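Side-chain contacts in pyoverdine synthetase F (Pseudomonas aeruginosa PAO1, PDB 6CUL), which bears the name of a pyoverdine synthetase and has an alpha/beta fold built round a mixed beta-sheet flanked by helices: residues 11-16 with 109-114; 186-191 with 249-254; 233-238 with 268-273. All coordinates share one frame; numbering follows the deposited sequence.

Contact 1: 11-16 with 109-114; sequences SLRNAA and TYRRYP. With CIT (citric acid), chain J.
Arg13 and Arg111 meet as a stacked arginine pair that shares one bound citric acid. Arg13 comes from the first turn of helix 12-17. Arg111 lies in a short 3-10 segment in the loop that leads to helix 118-136. The two side chains reach each other from opposite directions and account for the whole 85 Å² buried. Their guanidinium planes are 17° apart with centres 3.8 Å apart. The stack is offset. Arg13 NH2 sits over the centre of the Arg111 group, 3.3 Å from Arg111 CZ, while Arg111 NH2 lies above the rim of the Arg13 group. The Arg111 chain bends at chi3 (-56°), and this turn helps lay its flat end against Arg13.

Nearby carboxylates probably balance the paired positive charges. Arg13 NH1 forms salt bridges with Asp61 and Asp62, and Arg111 NH2 forms one with Asp69. Arg111 NE also bonds to Ser108. These bonds probably help hold both planes in their turn. The citric acid, probably from the crystallisation liquor, brings further acid groups to the pair, and Arg68 NH2 bonds to it as well. The position of its atom O3 is doubtful because it crowds Arg13. The firmer bonds are a nearly straight one from Arg13 NE to citrate O4, 3.1 Å, and one from Arg111 NH1 to citrate O6, 2.9 Å.

Contact 2: 186-191 with 249-254; sequences YATLDA and LELRWN
Thr188 meets Leu251 and Arg252 without using the face of any flat group. Arg252 touches through its aliphatic CG, not its guanidinium. Its NE has a long, weak ion pair with Asp18. The Trp253 ring takes no part across the contact: Asn254 OD1 lies in its plane at the edge, Trp253 NE1 is hydrogen-bonded to Tyr32 O, and the ring meets that of Tyr26 at about 40°. The Tyr186 ring stacks on Trp203.

The contact is helix-to-helix packing. The axes of helices 187-191 and 249-254 come within 10.0 Å and cross steeply, at 115°. Leu251 reaches across with CG anti to its backbone N (chi1 -173°). Its CD2 methyl lies 3.6 Å from Thr188 O and 3.9 Å from Ala191 CB. The Thr188 and Leu251 side chains run past one another in opposite senses, with Thr188 OG1 4.1 Å from Leu251 CG. The same oxygen lies 4.0 Å from Arg252 CG. Ile248 also touches Thr188.

No hydrogen bond or salt bridge joins the two segments. Leu251 and Arg252 CG pack against Ala191 and the oxygens of Thr188, so the helices are held here by shape and van der Waals contact, with no directional bond between them.

Contact 3: 233-238 with 268-273; sequences VFHDVL and LALLAE
Phe234 and His235 each take a leucine methyl over one ring face, and these two CH-pi contacts are one part of the packing. Leu271 CD1 sits 3.9 Å from the centroid of the Phe234 ring, 16° off the ring normal. Leu270 CD1 stands 4.1 Å from the centroid of the His235 ring, tilted by the same amount. The Leu270 side chain runs roughly perpendicular to that of His235. Its methyl lies over the imidazole face, shifted toward the rim.

Apolar contacts also reach the outer end of the Phe234 ring. Phe234 CG is anti to its backbone N (chi1 169°), which sends the ring out to the helix. There Phe234 CZ lies 3.6 Å from Leu270 CB, and Phe234 CE2 is also 3.6 Å from Leu271 CB. The ring presses on the helix backbone too, with Phe234 CZ only 3.2 Å from Leu271 N. That approach is tight.

Polar bonding between the segments is absent. The polar end of the imidazole is held by Glu266 of helix 248-271, whose OE1 is hydrogen-bonded to His235 NE2.

Phe234 and His235 form a classic beta bulge opposite Phe221 of strand 216-223. Strand 233-241 is an outermost strand of the main sheet, and the late part of helix 248-271 packs against it. Phe221 touches Phe234, Leu268 and Leu271. Helix 49-52 meets Leu268 and Ala272.

In the fold
Contacts 2 and 3 both use helix 248-271. Its early part packs on helix 187-195 and its late part on the edge strand 233-241, with the two contact centres 22 Å apart. Contact 1 closes in the chain before contacts 2 and 3 open. Its centre is also 22 Å from contact 2, but their nearest atoms come within about 6 Å. Contacts 1 and 3 lie on opposite sides of the chain's centre, 29 Å apart between centres. Segment 109-114 supplies Thr109, Tyr110, Arg112, Tyr113 and Pro114 to a pocket for N-(4-{[(2-amino-4-oxo-1,4-dihydroquinazolin-6-yl)methyl]amino}benzene-1-carbonyl)-D-glutamic acid (FGD). In contact 1 the side chain of Arg13 is about 8 Å from a bound FGD. In contact 2 the side chain of Arg252 is about 10 Å from a bound FGD.

Contact 1: 11-16 with 109-114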
# COMPACT_ATOMS: atom_id res chain seq x y z
N SER A 11 5.64 -3.79 1.02
CA SER A 11 6.09 -5.08 1.34
C SER A 11 5.65 -5.94 0.20
O SER A 11 4.50 -6.11 0.07
CB SER A 11 5.35 -5.58 2.57
OG SER A 11 5.76 -5.00 3.75
N LEU A 12 6.54 -6.57 -0.54
CA LEU A 12 6.15 -7.41 -1.63
C LEU A 12 5.17 -8.52 -1.25
O LEU A 12 4.33 -8.83 -2.01
CB LEU A 12 7.37 -8.07 -2.23
CG LEU A 12 8.36 -7.22 -2.97
CD1 LEU A 12 9.49 -8.02 -3.49
CD2 LEU A 12 7.74 -6.45 -4.10
N ARG A 13 5.27 -9.05 -0.06
CA ARG A 13 4.40 -10.07 0.40
C ARG A 13 2.94 -9.61 0.43
O ARG A 13 2.10 -10.39 0.21
CB ARG A 13 4.88 -10.62 1.73
CG ARG A 13 5.12 -9.67 2.87
CD ARG A 13 6.11 -10.23 3.86
NE ARG A 13 6.38 -9.40 4.99
CZ ARG A 13 7.04 -8.28 4.95
NH1 ARG A 13 7.53 -7.83 3.86
NH2 ARG A 13 7.19 -7.63 6.03
N ASN A 14 2.70 -8.36 0.77
CA ASN A 14 1.42 -7.76 0.76
C ASN A 14 0.84 -7.63 -0.65
O ASN A 14 -0.29 -7.74 -0.82
CB ASN A 14 1.46 -6.45 1.47
CG ASN A 14 0.11 -5.83 1.58
OD1 ASN A 14 -0.13 -4.85 0.99
ND2 ASN A 14 -0.76 -6.44 2.27
N ALA A 15 1.65 -7.31 -1.61
CA ALA A 15 1.24 -7.29 -2.96
C ALA A 15 0.85 -8.65 -3.51
O ALA A 15 0.07 -8.72 -4.36
CB ALA A 15 2.26 -6.61 -3.82
N ALA A 16 1.51 -9.70 -3.11
CA ALA A 16 1.15 -11.04 -3.52
C ALA A 16 -0.20 -11.46 -2.99
O ALA A 16 -0.95 -12.03 -3.71
CB ALA A 16 2.18 -12.05 -3.13
N THR A 109 14.74 -7.46 8.69
CA THR A 109 15.38 -8.67 9.18
C THR A 109 15.17 -8.92 10.67
O THR A 109 14.97 -10.00 11.06
CB THR A 109 16.83 -8.56 8.93
OG1 THR A 109 17.28 -7.28 9.37
CG2 THR A 109 17.02 -8.71 7.54
N TYR A 110 14.98 -7.86 11.41
CA TYR A 110 14.71 -7.88 12.79
C TYR A 110 13.54 -8.75 13.07
O TYR A 110 13.44 -9.21 14.14
CB TYR A 110 14.42 -6.46 13.29
CG TYR A 110 13.06 -5.87 12.96
CD1 TYR A 110 11.96 -6.19 13.71
CD2 TYR A 110 12.89 -4.97 11.94
CE1 TYR A 110 10.76 -5.68 13.45
CE2 TYR A 110 11.67 -4.44 11.65
CZ TYR A 110 10.60 -4.80 12.42
OH TYR A 110 9.35 -4.35 12.18
N ARG A 111 12.68 -8.98 12.12
CA ARG A 111 11.58 -9.88 12.28
C ARG A 111 11.99 -11.35 12.52
O ARG A 111 11.22 -12.07 13.02
CB ARG A 111 10.59 -9.73 11.15
CG ARG A 111 9.73 -8.50 11.16
CD ARG A 111 8.82 -8.44 10.00
NE ARG A 111 9.50 -8.53 8.74
CZ ARG A 111 9.29 -9.40 7.79
NH1 ARG A 111 8.40 -10.29 7.90
NH2 ARG A 111 9.97 -9.32 6.71
N ARG A 112 13.22 -11.73 12.22
CA ARG A 112 13.73 -13.06 12.46
C ARG A 112 13.71 -13.34 13.94
O ARG A 112 13.40 -14.38 14.32
CB ARG A 112 15.16 -13.18 11.95
CG ARG A 112 15.36 -13.01 10.46
CD ARG A 112 16.80 -12.85 10.04
NE ARG A 112 16.99 -12.24 8.75
CZ ARG A 112 18.06 -12.37 8.00
NH1 ARG A 112 19.05 -13.08 8.38
NH2 ARG A 112 18.13 -11.78 6.88
N TYR A 113 14.07 -12.39 14.75
CA TYR A 113 13.98 -12.53 16.17
C TYR A 113 12.53 -12.43 16.62
O TYR A 113 11.77 -11.82 15.98
CB TYR A 113 14.72 -11.38 16.83
CG TYR A 113 16.20 -11.42 16.70
CD1 TYR A 113 16.94 -12.23 17.49
CD2 TYR A 113 16.86 -10.62 15.80
CE1 TYR A 113 18.31 -12.26 17.38
CE2 TYR A 113 18.23 -10.65 15.69
CZ TYR A 113 18.96 -11.48 16.49
OH TYR A 113 20.30 -11.54 16.41
N PRO A 114 12.16 -13.01 17.76
CA PRO A 114 10.81 -12.92 18.30
C PRO A 114 10.36 -11.53 18.63
O PRO A 114 11.17 -10.68 18.80
CB PRO A 114 10.87 -13.72 19.55
CG PRO A 114 11.97 -14.63 19.33
CD PRO A 114 12.68 -14.32 18.07
C1 CIT J . 2.40 -9.14 11.59
O1 CIT J . 2.26 -8.05 12.20
O2 CIT J . 1.48 -9.55 10.86
C2 CIT J . 3.67 -9.93 11.75
C3 CIT J . 4.44 -10.14 10.44
O7 CIT J . 3.69 -11.17 9.75
C4 CIT J . 4.52 -8.93 9.52
C5 CIT J . 5.16 -9.27 8.17
O3 CIT J . 6.03 -8.51 7.70
O4 CIT J . 4.84 -10.28 7.50
C6 CIT J . 5.87 -10.56 10.80
O5 CIT J . 6.33 -10.25 11.92
O6 CIT J . 6.60 -11.21 10.02

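Contact 2: 186-191 with 249-254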
# COMPACT_ATOMS: atom_id res chain seq x y z
N TYR A 186 -8.13 -4.52 8.57
CA TYR A 186 -9.35 -5.14 8.22
C TYR A 186 -10.29 -4.30 7.33
O TYR A 186 -11.35 -4.74 7.07
CB TYR A 186 -10.08 -5.59 9.47
CG TYR A 186 -9.43 -6.77 10.11
CD1 TYR A 186 -9.77 -8.05 9.75
CD2 TYR A 186 -8.44 -6.63 11.03
CE1 TYR A 186 -9.17 -9.15 10.35
CE2 TYR A 186 -7.82 -7.71 11.59
CZ TYR A 186 -8.19 -8.97 11.24
OH TYR A 186 -7.58 -10.01 11.77
N ALA A 187 -9.87 -3.17 6.83
CA ALA A 187 -10.74 -2.31 6.17
C ALA A 187 -11.44 -2.85 4.95
O ALA A 187 -12.53 -2.48 4.73
CB ALA A 187 -10.03 -1.06 5.84
N THR A 188 -10.81 -3.64 4.12
CA THR A 188 -11.51 -4.17 3.00
C THR A 188 -12.59 -5.19 3.34
O THR A 188 -13.60 -5.19 2.74
CB THR A 188 -10.59 -4.61 1.91
OG1 THR A 188 -11.40 -4.90 0.83
CG2 THR A 188 -9.93 -5.80 2.24
N LEU A 189 -12.27 -6.08 4.27
CA LEU A 189 -13.19 -7.04 4.80
C LEU A 189 -14.29 -6.35 5.65
O LEU A 189 -15.40 -6.66 5.53
CB LEU A 189 -12.45 -8.13 5.55
CG LEU A 189 -11.61 -9.18 4.82
CD1 LEU A 189 -10.26 -9.35 5.41
CD2 LEU A 189 -12.27 -10.50 4.76
N ASP A 190 -13.98 -5.35 6.46
CA ASP A 190 -15.02 -4.64 7.21
C ASP A 190 -16.05 -4.01 6.23
O ASP A 190 -17.18 -3.94 6.58
CB ASP A 190 -14.45 -3.54 8.07
CG ASP A 190 -13.97 -4.00 9.36
OD1 ASP A 190 -14.24 -5.03 9.80
OD2 ASP A 190 -13.28 -3.30 9.96
N ALA A 191 -15.60 -3.46 5.10
CA ALA A 191 -16.39 -2.94 4.06
C ALA A 191 -17.24 -4.02 3.39
O ALA A 191 -18.34 -3.76 3.14
CB ALA A 191 -15.50 -2.27 3.09
N LEU A 249 -12.36 -10.16 -3.84
CA LEU A 249 -11.59 -9.80 -5.01
C LEU A 249 -12.23 -8.68 -5.77
O LEU A 249 -11.54 -7.95 -6.34
CB LEU A 249 -11.39 -10.98 -5.92
CG LEU A 249 -10.47 -11.98 -5.32
CD1 LEU A 249 -10.43 -13.22 -6.14
CD2 LEU A 249 -9.13 -11.40 -5.14
N GLU A 250 -13.55 -8.66 -5.89
CA GLU A 250 -14.28 -7.57 -6.52
C GLU A 250 -14.20 -6.25 -5.75
O GLU A 250 -14.08 -5.25 -6.32
CB GLU A 250 -15.72 -7.93 -6.74
CG GLU A 250 -15.97 -8.94 -7.82
CD GLU A 250 -17.00 -9.95 -7.46
OE1 GLU A 250 -17.45 -9.92 -6.37
OE2 GLU A 250 -17.32 -10.77 -8.26
N LEU A 251 -14.34 -6.28 -4.46
CA LEU A 251 -14.23 -5.07 -3.67
C LEU A 251 -12.84 -4.41 -3.73
O LEU A 251 -12.76 -3.26 -3.91
CB LEU A 251 -14.65 -5.30 -2.24
CG LEU A 251 -14.74 -4.09 -1.33
CD1 LEU A 251 -15.31 -2.90 -2.05
CD2 LEU A 251 -15.61 -4.39 -0.16
N ARG A 252 -11.79 -5.19 -3.65
CA ARG A 252 -10.45 -4.68 -3.73
C ARG A 252 -10.20 -4.01 -5.03
O ARG A 252 -9.71 -2.97 -5.04
CB ARG A 252 -9.41 -5.79 -3.59
CG ARG A 252 -9.20 -6.34 -2.20
CD ARG A 252 -7.89 -7.11 -1.97
NE ARG A 252 -7.37 -7.85 -3.05
CZ ARG A 252 -7.16 -9.13 -3.01
NH1 ARG A 252 -7.39 -9.83 -1.97
NH2 ARG A 252 -6.67 -9.70 -4.05
N TRP A 253 -10.54 -4.66 -6.12
CA TRP A 253 -10.38 -4.10 -7.42
C TRP A 253 -11.22 -2.83 -7.53
O TRP A 253 -10.70 -1.85 -7.78
CB TRP A 253 -10.79 -5.16 -8.47
CG TRP A 253 -10.36 -4.90 -9.87
CD1 TRP A 253 -9.27 -5.36 -10.48
CD2 TRP A 253 -11.03 -4.11 -10.82
NE1 TRP A 253 -9.20 -4.92 -11.72
CE2 TRP A 253 -10.29 -4.14 -11.97
CE3 TRP A 253 -12.21 -3.38 -10.81
CZ2 TRP A 253 -10.67 -3.45 -13.09
CZ3 TRP A 253 -12.56 -2.71 -11.88
CH2 TRP A 253 -11.80 -2.74 -13.03
N ASN A 254 -12.46 -2.84 -7.21
CA ASN A 254 -13.20 -1.64 -7.34
C ASN A 254 -12.71 -0.46 -6.49
O ASN A 254 -12.69 0.63 -6.95
CB ASN A 254 -14.61 -1.93 -7.02
CG ASN A 254 -15.28 -2.71 -8.10
OD1 ASN A 254 -14.76 -2.89 -9.13
ND2 ASN A 254 -16.43 -3.15 -7.82

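Contact 3: 233-238 with 268-273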
# COMPACT_ATOMS: atom_id res chain seq x y z
N VAL A 233 -5.61 13.13 7.53
CA VAL A 233 -5.99 12.99 6.17
C VAL A 233 -5.68 14.22 5.32
O VAL A 233 -6.07 15.29 5.64
CB VAL A 233 -7.47 12.69 6.06
CG1 VAL A 233 -7.90 12.38 4.63
CG2 VAL A 233 -7.77 11.53 6.90
N PHE A 234 -4.93 14.03 4.27
CA PHE A 234 -4.68 15.08 3.36
C PHE A 234 -5.64 15.10 2.15
O PHE A 234 -5.91 16.12 1.67
CB PHE A 234 -3.22 15.07 2.94
CG PHE A 234 -2.92 15.94 1.80
CD1 PHE A 234 -2.71 17.29 1.99
CD2 PHE A 234 -2.82 15.42 0.55
CE1 PHE A 234 -2.43 18.10 0.94
CE2 PHE A 234 -2.52 16.21 -0.50
CZ PHE A 234 -2.35 17.55 -0.33
N HIS A 235 -6.04 13.95 1.62
CA HIS A 235 -6.97 13.89 0.54
C HIS A 235 -7.75 12.61 0.63
O HIS A 235 -7.19 11.60 0.95
CB HIS A 235 -6.30 14.04 -0.81
CG HIS A 235 -7.24 14.00 -1.96
ND1 HIS A 235 -8.33 14.81 -2.04
CD2 HIS A 235 -7.28 13.21 -3.04
CE1 HIS A 235 -8.98 14.55 -3.14
NE2 HIS A 235 -8.37 13.58 -3.76
N ASP A 236 -9.03 12.70 0.36
CA ASP A 236 -9.91 11.59 0.49
C ASP A 236 -10.91 11.35 -0.63
O ASP A 236 -11.42 12.26 -1.13
CB ASP A 236 -10.70 11.81 1.74
CG ASP A 236 -10.81 10.63 2.54
OD1 ASP A 236 -10.19 9.63 2.22
OD2 ASP A 236 -11.51 10.70 3.54
N VAL A 237 -11.14 10.09 -0.96
CA VAL A 237 -12.08 9.68 -1.96
C VAL A 237 -12.97 8.56 -1.42
O VAL A 237 -12.54 7.81 -0.69
CB VAL A 237 -11.41 9.27 -3.30
CG1 VAL A 237 -12.39 8.86 -4.38
CG2 VAL A 237 -10.63 10.41 -3.83
N LEU A 238 -14.21 8.58 -1.83
CA LEU A 238 -15.17 7.63 -1.42
C LEU A 238 -16.10 7.37 -2.51
O LEU A 238 -17.18 7.78 -2.48
CB LEU A 238 -15.91 8.18 -0.21
CG LEU A 238 -17.01 7.33 0.37
CD1 LEU A 238 -16.54 6.00 0.88
CD2 LEU A 238 -17.81 8.07 1.42
N LEU A 268 -1.35 13.44 -4.41
CA LEU A 268 -0.04 13.89 -4.80
C LEU A 268 -0.12 15.26 -5.53
O LEU A 268 0.55 16.16 -5.18
CB LEU A 268 0.71 12.83 -5.63
CG LEU A 268 1.24 11.52 -5.01
CD1 LEU A 268 1.77 10.53 -6.02
CD2 LEU A 268 2.25 11.67 -3.91
N ALA A 269 -1.06 15.40 -6.44
CA ALA A 269 -1.25 16.63 -7.22
C ALA A 269 -1.47 17.81 -6.33
O ALA A 269 -0.88 18.82 -6.52
CB ALA A 269 -2.41 16.47 -8.16
N LEU A 270 -2.34 17.66 -5.39
CA LEU A 270 -2.52 18.68 -4.42
C LEU A 270 -1.29 18.85 -3.57
O LEU A 270 -0.80 19.91 -3.46
CB LEU A 270 -3.73 18.38 -3.57
CG LEU A 270 -4.99 18.36 -4.38
CD1 LEU A 270 -5.92 17.35 -3.82
CD2 LEU A 270 -5.62 19.72 -4.48
N LEU A 271 -0.72 17.75 -3.10
CA LEU A 271 0.43 17.77 -2.26
C LEU A 271 1.66 18.43 -2.89
O LEU A 271 2.52 18.76 -2.18
CB LEU A 271 0.78 16.38 -1.83
CG LEU A 271 1.80 16.24 -0.72
CD1 LEU A 271 1.27 16.90 0.51
CD2 LEU A 271 2.20 14.82 -0.37
N ALA A 272 1.71 18.57 -4.18
CA ALA A 272 2.84 19.13 -4.77
C ALA A 272 3.08 20.59 -4.50
O ALA A 272 4.19 20.97 -4.51
CB ALA A 272 2.87 18.83 -6.25
N GLU A 273 2.10 21.42 -4.35
CA GLU A 273 2.53 22.78 -4.13
C GLU A 273 2.69 23.06 -2.69
O GLU A 273 2.45 24.12 -2.24
CB GLU A 273 1.67 23.84 -4.84
CG GLU A 273 2.07 24.09 -6.29
CD GLU A 273 3.28 24.99 -6.37
OE1 GLU A 273 3.49 25.72 -5.41
OE2 GLU A 273 4.02 24.98 -7.35